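Local coordinates for spike protein P5 (PDB 1YQ5) that forms, in association with proteins P31 and P2, the spike complexes at the five-fold vertices of the bacteriophage PRD1 capsid and is essential for infectivity, at residues D5-M10 against A34-S39; P18-A23 against G128-N133; G56-Y61 against L106-V111; L79-G84 against L120-C125. All blocks are in the same frame, centred on the assembly; numbering follows the deposited sequence.

Contact 1. Residues D5-M10 against A34-S39; sequences DALSLM and ALTVNS
S8 grips the 34-39 segment with both of its backbone polar groups. Its N donates to N38 O at 2.8 Å, and its carbonyl collects two consecutive N-H groups, V37 N to S8 O at 2.8 Å and, weakly, N38 N to S8 O at 3.4 Å. Two further bonds tie the far end, M10 N to L35 O (2.9 Å) and L35 N to M10 O (3.0 Å). With V37 and N38 both facing S8, the antiparallel register slips by one residue between S8 and L9.

V37, the extra residue of the bulge, packs through CG2, beside the backbone N, against CB of the selenomethionine M10 at 3.8 Å. That long side chain bends at chi2 and chi3 and brings its methyl CE against L35 CD2 (3.9 Å). On the other face of the sheet, L7 CD1 meets T36 CG2 at 3.9 Å, the two side chains crossing at about a right angle, while L9 rests on A34 and T36. K46 NZ hydrogen-bonds T36 OG1, and S8 OG bonds to T139 on the adjoining strand 135-142. Y108 of the second subunit packs on S8, V37 and N38.

This is a classic beta bulge in the outermost strand pair of one sheet of a jelly-roll domain, the C-terminal part of P5, at the trimer interface.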
# COMPACT_ATOMS: atom_id res chain seq x y z
N ASP A 5 17.36 2.39 8.68
CA ASP A 5 17.13 0.99 9.02
C ASP A 5 16.10 0.36 8.11
O ASP A 5 15.11 0.99 7.74
CB ASP A 5 16.67 0.87 10.47
CG ASP A 5 17.61 1.55 11.44
OD1 ASP A 5 17.51 2.78 11.60
OD2 ASP A 5 18.45 0.84 12.02
N ALA A 6 16.34 -0.90 7.75
CA ALA A 6 15.42 -1.63 6.89
C ALA A 6 15.73 -3.11 6.97
O ALA A 6 16.85 -3.52 7.30
CB ALA A 6 15.55 -1.15 5.45
N LEU A 7 14.72 -3.92 6.69
CA LEU A 7 14.87 -5.37 6.71
C LEU A 7 13.88 -5.95 5.71
O LEU A 7 12.70 -5.63 5.75
CB LEU A 7 14.60 -5.92 8.11
CG LEU A 7 14.75 -7.43 8.27
CD1 LEU A 7 16.20 -7.80 7.99
CD2 LEU A 7 14.35 -7.86 9.68
N SER A 8 14.37 -6.80 4.82
CA SER A 8 13.53 -7.44 3.82
C SER A 8 13.71 -8.94 3.96
O SER A 8 14.84 -9.45 3.95
CB SER A 8 13.93 -6.97 2.41
OG SER A 8 13.02 -7.46 1.44
N LEU A 9 12.60 -9.66 4.11
CA LEU A 9 12.65 -11.10 4.31
C LEU A 9 11.81 -11.88 3.32
O LEU A 9 10.81 -11.39 2.78
CB LEU A 9 12.15 -11.44 5.72
CG LEU A 9 12.70 -10.64 6.91
CD1 LEU A 9 11.87 -10.95 8.15
CD2 LEU A 9 14.16 -10.99 7.13
N MSE A 10 12.23 -13.12 3.08
CA MSE A 10 11.51 -14.03 2.20
C MSE A 10 11.16 -15.20 3.12
O MSE A 10 12.04 -15.87 3.66
CB MSE A 10 12.40 -14.48 1.04
CG MSE A 10 11.64 -15.18 -0.09
SE MSE A 10 11.19 -17.01 0.34
CE MSE A 10 12.95 -17.77 0.06
N ALA A 34 13.37 -16.91 8.72
CA ALA A 34 13.15 -16.29 7.43
C ALA A 34 14.48 -15.95 6.76
O ALA A 34 15.47 -15.70 7.44
CB ALA A 34 12.31 -15.02 7.59
N LEU A 35 14.49 -15.95 5.43
CA LEU A 35 15.70 -15.63 4.69
C LEU A 35 15.83 -14.11 4.59
O LEU A 35 14.91 -13.43 4.14
CB LEU A 35 15.64 -16.23 3.28
CG LEU A 35 16.77 -15.83 2.31
CD1 LEU A 35 18.11 -16.31 2.86
CD2 LEU A 35 16.51 -16.44 0.95
N THR A 36 16.97 -13.57 5.01
CA THR A 36 17.18 -12.14 4.92
C THR A 36 17.61 -11.78 3.50
O THR A 36 18.68 -12.19 3.05
CB THR A 36 18.24 -11.66 5.93
OG1 THR A 36 17.79 -11.95 7.25
CG2 THR A 36 18.47 -10.15 5.80
N VAL A 37 16.76 -11.05 2.79
CA VAL A 37 17.04 -10.64 1.42
C VAL A 37 17.90 -9.38 1.41
O VAL A 37 18.77 -9.22 0.56
CB VAL A 37 15.74 -10.36 0.66
CG1 VAL A 37 16.05 -9.83 -0.74
CG2 VAL A 37 14.91 -11.63 0.58
N ASN A 38 17.65 -8.50 2.36
CA ASN A 38 18.41 -7.26 2.45
C ASN A 38 18.23 -6.70 3.85
O ASN A 38 17.14 -6.78 4.43
CB ASN A 38 17.90 -6.24 1.42
CG ASN A 38 18.68 -4.94 1.43
OD1 ASN A 38 19.89 -4.92 1.14
ND2 ASN A 38 18.01 -3.85 1.78
N SER A 39 19.31 -6.14 4.39
CA SER A 39 19.29 -5.56 5.73
C SER A 39 20.07 -4.25 5.72
O SER A 39 21.13 -4.16 5.11
CB SER A 39 19.94 -6.54 6.71
OG SER A 39 19.85 -6.05 8.04

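Contact 2. Residues P18-A23 against G128-N133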
# COMPACT_ATOMS: atom_id res chain seq x y z
N PRO A 18 5.60 -22.14 8.70
CA PRO A 18 4.96 -23.40 9.05
C PRO A 18 4.77 -24.28 7.82
O PRO A 18 4.57 -23.77 6.71
CB PRO A 18 3.63 -22.96 9.68
CG PRO A 18 3.39 -21.60 9.10
CD PRO A 18 4.76 -20.99 9.08
N ALA A 19 4.85 -25.59 8.00
CA ALA A 19 4.69 -26.52 6.89
C ALA A 19 3.34 -26.27 6.24
O ALA A 19 3.16 -26.48 5.04
CB ALA A 19 4.78 -27.97 7.39
N SER A 20 2.39 -25.79 7.04
CA SER A 20 1.06 -25.50 6.52
C SER A 20 0.41 -24.41 7.35
O SER A 20 0.25 -24.55 8.56
CB SER A 20 0.19 -26.75 6.55
OG SER A 20 -1.12 -26.46 6.08
N ILE A 21 0.05 -23.31 6.69
CA ILE A 21 -0.60 -22.21 7.38
C ILE A 21 -2.09 -22.54 7.40
O ILE A 21 -2.73 -22.63 6.34
CB ILE A 21 -0.37 -20.87 6.65
CG1 ILE A 21 1.13 -20.57 6.58
CG2 ILE A 21 -1.12 -19.75 7.38
CD1 ILE A 21 1.49 -19.33 5.78
N ALA A 22 -2.64 -22.72 8.59
CA ALA A 22 -4.04 -23.08 8.76
C ALA A 22 -5.00 -22.12 8.07
O ALA A 22 -4.74 -20.92 7.96
CB ALA A 22 -4.38 -23.16 10.25
N ALA A 23 -6.11 -22.66 7.59
CA ALA A 23 -7.11 -21.84 6.92
C ALA A 23 -7.92 -21.03 7.93
O ALA A 23 -8.06 -21.41 9.09
CB ALA A 23 -8.06 -22.74 6.12
N GLY A 128 -10.38 -19.95 3.19
CA GLY A 128 -11.02 -21.19 2.80
C GLY A 128 -10.11 -22.40 2.64
O GLY A 128 -10.58 -23.51 2.41
N ALA A 129 -8.80 -22.20 2.74
CA ALA A 129 -7.88 -23.32 2.58
C ALA A 129 -6.51 -23.06 3.20
O ALA A 129 -6.09 -21.91 3.34
CB ALA A 129 -7.72 -23.65 1.10
N ALA A 130 -5.83 -24.13 3.56
CA ALA A 130 -4.50 -24.02 4.16
C ALA A 130 -3.49 -23.65 3.08
O ALA A 130 -3.72 -23.91 1.90
CB ALA A 130 -4.11 -25.34 4.81
N LEU A 131 -2.38 -23.04 3.47
CA LEU A 131 -1.34 -22.65 2.53
C LEU A 131 -0.07 -23.45 2.81
O LEU A 131 0.46 -23.40 3.91
CB LEU A 131 -1.03 -21.16 2.66
CG LEU A 131 -2.19 -20.18 2.49
CD1 LEU A 131 -1.69 -18.75 2.68
CD2 LEU A 131 -2.82 -20.35 1.11
N SER A 132 0.40 -24.20 1.82
CA SER A 132 1.61 -24.99 1.99
C SER A 132 2.53 -24.86 0.78
O SER A 132 3.42 -25.69 0.58
CB SER A 132 1.25 -26.47 2.21
OG SER A 132 0.57 -26.99 1.08
N ASN A 133 2.31 -23.82 -0.02
CA ASN A 133 3.11 -23.58 -1.22
C ASN A 133 3.16 -22.07 -1.41
O ASN A 133 2.85 -21.55 -2.47
CB ASN A 133 2.45 -24.26 -2.42
CG ASN A 133 3.10 -23.89 -3.74
OD1 ASN A 133 4.32 -23.85 -3.85
ND2 ASN A 133 2.28 -23.62 -4.75
O HOH W 1 -4.51 -20.41 5.07
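I21 and L131 make a single antiparallel beta bridge, an isolated pair that fastens two loops of the jelly-roll to each other: the one between strands 5-11 and 35-40, and the one between strands 119-126 and 135-142. The two chains run almost exactly antiparallel, yet neither forms a regular strand here. The bridge is of the hydrogen-bonded kind. I21 N donates to L131 O at 2.8 Å and nearly straight, with 170° at the hydrogen; in return L131 N reaches a lone pair of I21 O, in the carbonyl plane, at 2.9 Å. The same I21 oxygen also receives a short C-H contact from A130 CA, at 3.1 Å.

The two bridge residues are the buried members of an otherwise surface contact. Their CB atoms lie 4.1 Å apart, and both side chains turn inward from the loops, I21 onto F29 and Y134, L131 onto L124 and V72. For I21, CG1 stands anti to the carbonyl carbon (chi1 -60°), alongside its own N and within van der Waals range of L131 O.

The flanking residues are small. S20, its OG anti to the backbone N, sets that oxygen 3.4 Å from A130 CB. Beyond the bridge no further direct backbone bond joins the segments; a water lies 2.9 Å from A22 O and 2.8 Å from A129 O. The chains nevertheless stay close, and the methyl CB of A23 presses onto the peptide of A129, 3.3 Å from A129 C.

Contact 3. Residues G56-Y61 against L106-V111; sequences GKSGLY and LIYCNV
S58 OG accepts V111 N at 2.8 Å, almost straight at 171°, a side chain taking up a backbone N-H just where the strand pairing gives out. Ahead of it the regular antiparallel pairing holds, with C109 N to G59 O and Y61 N to I107 O both at 2.8 Å and each pair closed by a reciprocal bond.

The side chains divide between the two faces of the sheet. Y108 has its CG anti to the backbone N, and its ring extends across to G59, with Y108 CD1 3.4 Å from G59 O and Y108 CE1 3.6 Å from G59 CA. The phi of 156° at G59 would press any CB against the preceding carbonyl oxygen. L60 CD2 lies at the edge of the same ring, near its plane. On the other face, C109 SG approaches Y61 CD1 at 3.7 Å, a sulfur-aromatic contact 45° off the ring normal.

The Y61 ring is pinned at its far end, where OH donates to a lone pair of K57 O at 2.6 Å, in the carbonyl plane. This bond ties the ring to the turn before the strand, over which V111 CG2 packs 3.5 Å from K57 C. A water links G56 N to V111 O. Farther out, A6 and N38 of the third subunit pack on L60 and Y108, and T64 of that subunit bonds L106 N through its hydroxyl.

Such pairing of the strand outermost in its own chain with its neighbour, laid against another subunit, is consistent with the C1q/TNF-like jelly-roll trimer.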
# COMPACT_ATOMS: atom_id res chain seq x y z
N GLY A 56 15.09 3.28 21.05
CA GLY A 56 15.43 4.57 20.49
C GLY A 56 15.03 4.74 19.03
O GLY A 56 15.32 5.77 18.43
N LYS A 57 14.34 3.75 18.47
CA LYS A 57 13.94 3.81 17.06
C LYS A 57 12.50 4.23 16.78
O LYS A 57 11.90 3.79 15.80
CB LYS A 57 14.21 2.46 16.39
CG LYS A 57 15.70 2.09 16.26
CD LYS A 57 16.42 3.00 15.27
CE LYS A 57 17.91 2.69 15.21
NZ LYS A 57 18.60 3.53 14.18
N SER A 58 11.92 5.08 17.63
CA SER A 58 10.56 5.54 17.38
C SER A 58 10.57 6.31 16.06
O SER A 58 11.57 6.93 15.71
CB SER A 58 10.08 6.46 18.51
OG SER A 58 9.89 5.74 19.71
N GLY A 59 9.47 6.27 15.32
CA GLY A 59 9.43 6.98 14.06
C GLY A 59 8.42 6.43 13.07
O GLY A 59 7.53 5.66 13.44
N LEU A 60 8.58 6.82 11.81
CA LEU A 60 7.69 6.38 10.74
C LEU A 60 8.27 5.18 10.03
O LEU A 60 9.46 5.17 9.67
CB LEU A 60 7.46 7.52 9.74
CG LEU A 60 6.68 8.73 10.27
CD1 LEU A 60 6.74 9.86 9.26
CD2 LEU A 60 5.24 8.32 10.54
N TYR A 61 7.44 4.17 9.83
CA TYR A 61 7.86 2.95 9.17
C TYR A 61 6.99 2.58 7.98
O TYR A 61 5.76 2.62 8.06
CB TYR A 61 7.85 1.78 10.16
CG TYR A 61 8.96 1.84 11.18
CD1 TYR A 61 8.90 2.71 12.27
CD2 TYR A 61 10.10 1.05 11.04
CE1 TYR A 61 9.95 2.79 13.18
CE2 TYR A 61 11.15 1.12 11.94
CZ TYR A 61 11.07 1.99 13.01
OH TYR A 61 12.13 2.07 13.89
N LEU A 106 2.17 2.71 6.02
CA LEU A 106 3.10 3.72 6.48
C LEU A 106 2.47 4.06 7.82
O LEU A 106 1.36 4.58 7.87
CB LEU A 106 3.10 4.97 5.59
CG LEU A 106 3.88 6.14 6.21
CD1 LEU A 106 5.32 5.72 6.45
CD2 LEU A 106 3.83 7.37 5.30
N ILE A 107 3.16 3.74 8.91
CA ILE A 107 2.63 3.98 10.24
C ILE A 107 3.67 4.56 11.18
O ILE A 107 4.87 4.49 10.91
CB ILE A 107 2.12 2.66 10.86
CG1 ILE A 107 3.29 1.67 10.97
CG2 ILE A 107 1.00 2.08 10.02
CD1 ILE A 107 2.95 0.37 11.68
N TYR A 108 3.19 5.14 12.28
CA TYR A 108 4.09 5.69 13.28
C TYR A 108 4.24 4.63 14.36
O TYR A 108 3.25 4.08 14.85
CB TYR A 108 3.53 6.96 13.92
CG TYR A 108 4.48 7.51 14.96
CD1 TYR A 108 5.62 8.20 14.59
CD2 TYR A 108 4.27 7.26 16.32
CE1 TYR A 108 6.55 8.64 15.54
CE2 TYR A 108 5.19 7.69 17.28
CZ TYR A 108 6.32 8.38 16.88
OH TYR A 108 7.24 8.81 17.80
N CYS A 109 5.48 4.34 14.74
CA CYS A 109 5.75 3.34 15.76
C CYS A 109 6.45 3.96 16.96
O CYS A 109 7.51 4.57 16.82
CB CYS A 109 6.65 2.23 15.22
SG CYS A 109 5.93 1.24 13.89
N ASN A 110 5.84 3.81 18.13
CA ASN A 110 6.45 4.31 19.34
C ASN A 110 7.23 3.14 19.91
O ASN A 110 6.68 2.05 20.08
CB ASN A 110 5.40 4.77 20.35
CG ASN A 110 6.01 5.23 21.66
OD1 ASN A 110 6.90 6.07 21.67
ND2 ASN A 110 5.55 4.66 22.77
N VAL A 111 8.51 3.34 20.17
CA VAL A 111 9.35 2.28 20.72
C VAL A 111 9.53 2.56 22.21
O VAL A 111 10.13 3.56 22.59
CB VAL A 111 10.72 2.24 20.02
CG1 VAL A 111 11.62 1.20 20.70
CG2 VAL A 111 10.52 1.89 18.55
O HOH W 2 12.93 3.82 22.73

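Contact 4. Residues L79-G84 against L120-C125; sequences LRVKYG and LKFSLC
Y83 and F122 each meet one aliphatic partner across the strands. L120 CD2 comes obliquely to the Y83 ring, 3.6 Å from CD1, while L120 N lies at the ring's edge, in its plane. V81 CG2 approaches F122 CD2, also obliquely, at 3.9 Å; the two side chains run side by side and point the same way, as do L79 and L124.

The guanidinium of R80 occupies the other face of the sheet, where NH2 passes 4.1 Å from S123 CB. Beside it K82 bends at chi3 (-63°) and lays CE against K121 CD at 3.9 Å. Their ammonium groups stay 4.7 Å apart, NZ to NZ, and one water accepts from both. D28 pairs with R80 and K82, which would ease this concentration of positive charge.

Along the backbones, R80 with S123 and K82 with K121 exchange bonds in both directions, R80 N reaching S123 O at 2.8 Å.

Strands 76-83 and 119-126 are neighbours inside one sheet, with strand 86-93 flanking the first and strand 51-53 the second, where L120 bonds I51. Their apolar face packs on I103 and L105 of strand 100-109 and on I63, M65 and V67 of strand 59-68, in the opposing sheet.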
# COMPACT_ATOMS: atom_id res chain seq x y z
N LEU A 79 -4.71 -10.62 5.40
CA LEU A 79 -3.40 -10.19 5.88
C LEU A 79 -3.52 -9.26 7.07
O LEU A 79 -4.43 -8.44 7.14
CB LEU A 79 -2.62 -9.50 4.75
CG LEU A 79 -2.20 -10.39 3.59
CD1 LEU A 79 -3.41 -10.73 2.74
CD2 LEU A 79 -1.15 -9.68 2.74
N ARG A 80 -2.58 -9.38 8.00
CA ARG A 80 -2.59 -8.55 9.19
C ARG A 80 -1.21 -8.20 9.70
O ARG A 80 -0.31 -9.05 9.74
CB ARG A 80 -3.37 -9.24 10.31
CG ARG A 80 -3.41 -8.45 11.61
CD ARG A 80 -4.09 -9.25 12.71
NE ARG A 80 -3.22 -10.30 13.24
CZ ARG A 80 -3.65 -11.34 13.94
NH1 ARG A 80 -4.95 -11.50 14.19
NH2 ARG A 80 -2.78 -12.22 14.42
N VAL A 81 -1.05 -6.94 10.10
CA VAL A 81 0.19 -6.43 10.66
C VAL A 81 -0.20 -5.78 11.98
O VAL A 81 -1.19 -5.04 12.04
CB VAL A 81 0.83 -5.35 9.78
CG1 VAL A 81 2.05 -4.77 10.48
CG2 VAL A 81 1.23 -5.94 8.44
N LYS A 82 0.56 -6.05 13.03
CA LYS A 82 0.27 -5.46 14.33
C LYS A 82 1.50 -4.81 14.93
O LYS A 82 2.63 -5.22 14.67
CB LYS A 82 -0.23 -6.52 15.31
CG LYS A 82 -1.45 -7.29 14.84
CD LYS A 82 -1.97 -8.20 15.94
CE LYS A 82 -0.96 -9.25 16.33
NZ LYS A 82 -1.37 -10.01 17.55
N TYR A 83 1.27 -3.77 15.72
CA TYR A 83 2.34 -3.09 16.44
C TYR A 83 1.69 -2.47 17.68
O TYR A 83 0.84 -1.59 17.56
CB TYR A 83 3.01 -1.99 15.62
CG TYR A 83 4.22 -1.45 16.36
CD1 TYR A 83 5.40 -2.19 16.42
CD2 TYR A 83 4.14 -0.28 17.10
CE1 TYR A 83 6.48 -1.77 17.20
CE2 TYR A 83 5.21 0.15 17.90
CZ TYR A 83 6.37 -0.60 17.94
OH TYR A 83 7.42 -0.21 18.74
N GLY A 84 2.09 -2.94 18.85
CA GLY A 84 1.51 -2.41 20.07
C GLY A 84 0.02 -2.66 20.06
O GLY A 84 -0.43 -3.75 19.69
N LEU A 120 7.01 -5.67 15.37
CA LEU A 120 6.01 -5.68 14.31
C LEU A 120 5.64 -7.15 14.15
O LEU A 120 6.51 -7.99 13.91
CB LEU A 120 6.61 -5.14 13.01
CG LEU A 120 6.92 -3.64 12.97
CD1 LEU A 120 7.80 -3.32 11.78
CD2 LEU A 120 5.61 -2.86 12.90
N LYS A 121 4.36 -7.46 14.29
CA LYS A 121 3.90 -8.84 14.15
C LYS A 121 3.17 -9.02 12.82
O LYS A 121 2.39 -8.16 12.41
CB LYS A 121 2.97 -9.20 15.32
CG LYS A 121 3.66 -9.15 16.68
CD LYS A 121 2.69 -9.51 17.80
CE LYS A 121 3.39 -9.54 19.15
NZ LYS A 121 2.46 -9.92 20.25
N PHE A 122 3.43 -10.14 12.16
CA PHE A 122 2.83 -10.41 10.86
C PHE A 122 2.08 -11.74 10.81
O PHE A 122 2.48 -12.72 11.43
CB PHE A 122 3.91 -10.43 9.77
CG PHE A 122 4.71 -9.16 9.68
CD1 PHE A 122 5.75 -8.91 10.57
CD2 PHE A 122 4.41 -8.20 8.71
CE1 PHE A 122 6.49 -7.73 10.50
CE2 PHE A 122 5.14 -7.02 8.63
CZ PHE A 122 6.19 -6.78 9.53
N SER A 123 1.00 -11.75 10.03
CA SER A 123 0.20 -12.96 9.85
C SER A 123 -0.71 -12.85 8.64
O SER A 123 -1.11 -11.75 8.24
CB SER A 123 -0.66 -13.24 11.09
OG SER A 123 -1.30 -14.51 10.96
N LEU A 124 -1.01 -14.00 8.05
CA LEU A 124 -1.90 -14.06 6.90
C LEU A 124 -2.36 -15.50 6.73
O LEU A 124 -1.80 -16.42 7.33
CB LEU A 124 -1.18 -13.57 5.63
CG LEU A 124 0.04 -14.32 5.07
CD1 LEU A 124 -0.40 -15.65 4.47
CD2 LEU A 124 0.70 -13.46 4.01
N CYS A 125 -3.40 -15.68 5.93
CA CYS A 125 -3.95 -17.00 5.65
C CYS A 125 -4.92 -16.81 4.51
O CYS A 125 -5.04 -15.72 3.97
CB CYS A 125 -4.75 -17.52 6.85
SG CYS A 125 -6.38 -16.69 7.07
O HOH W 3 -0.47 -10.83 20.24

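How the contacts relate
The four contacts sample the jelly-roll from centre to surface. Contact 4 is buried within one sheet; contacts 1 and 3 lie at opposite ends of the other, partly buried, and both meet neighbouring subunits; contact 2 joins surface loops. The chemistry follows: contact 4 has one apolar and one charged face, a bulge interrupts pairing in contact 1, a serine hydroxyl takes over where it ends in contact 3, and contact 2 rests on an isolated bridge among small residues. A salt bridge, D5 OD1 to K57 NZ at 2.9 Å, joins contacts 1 and 3. Y83 OH probably bonds N110 O between contacts 4 and 3, while I21 CG2 packs on L124 O between contacts 2 and 4.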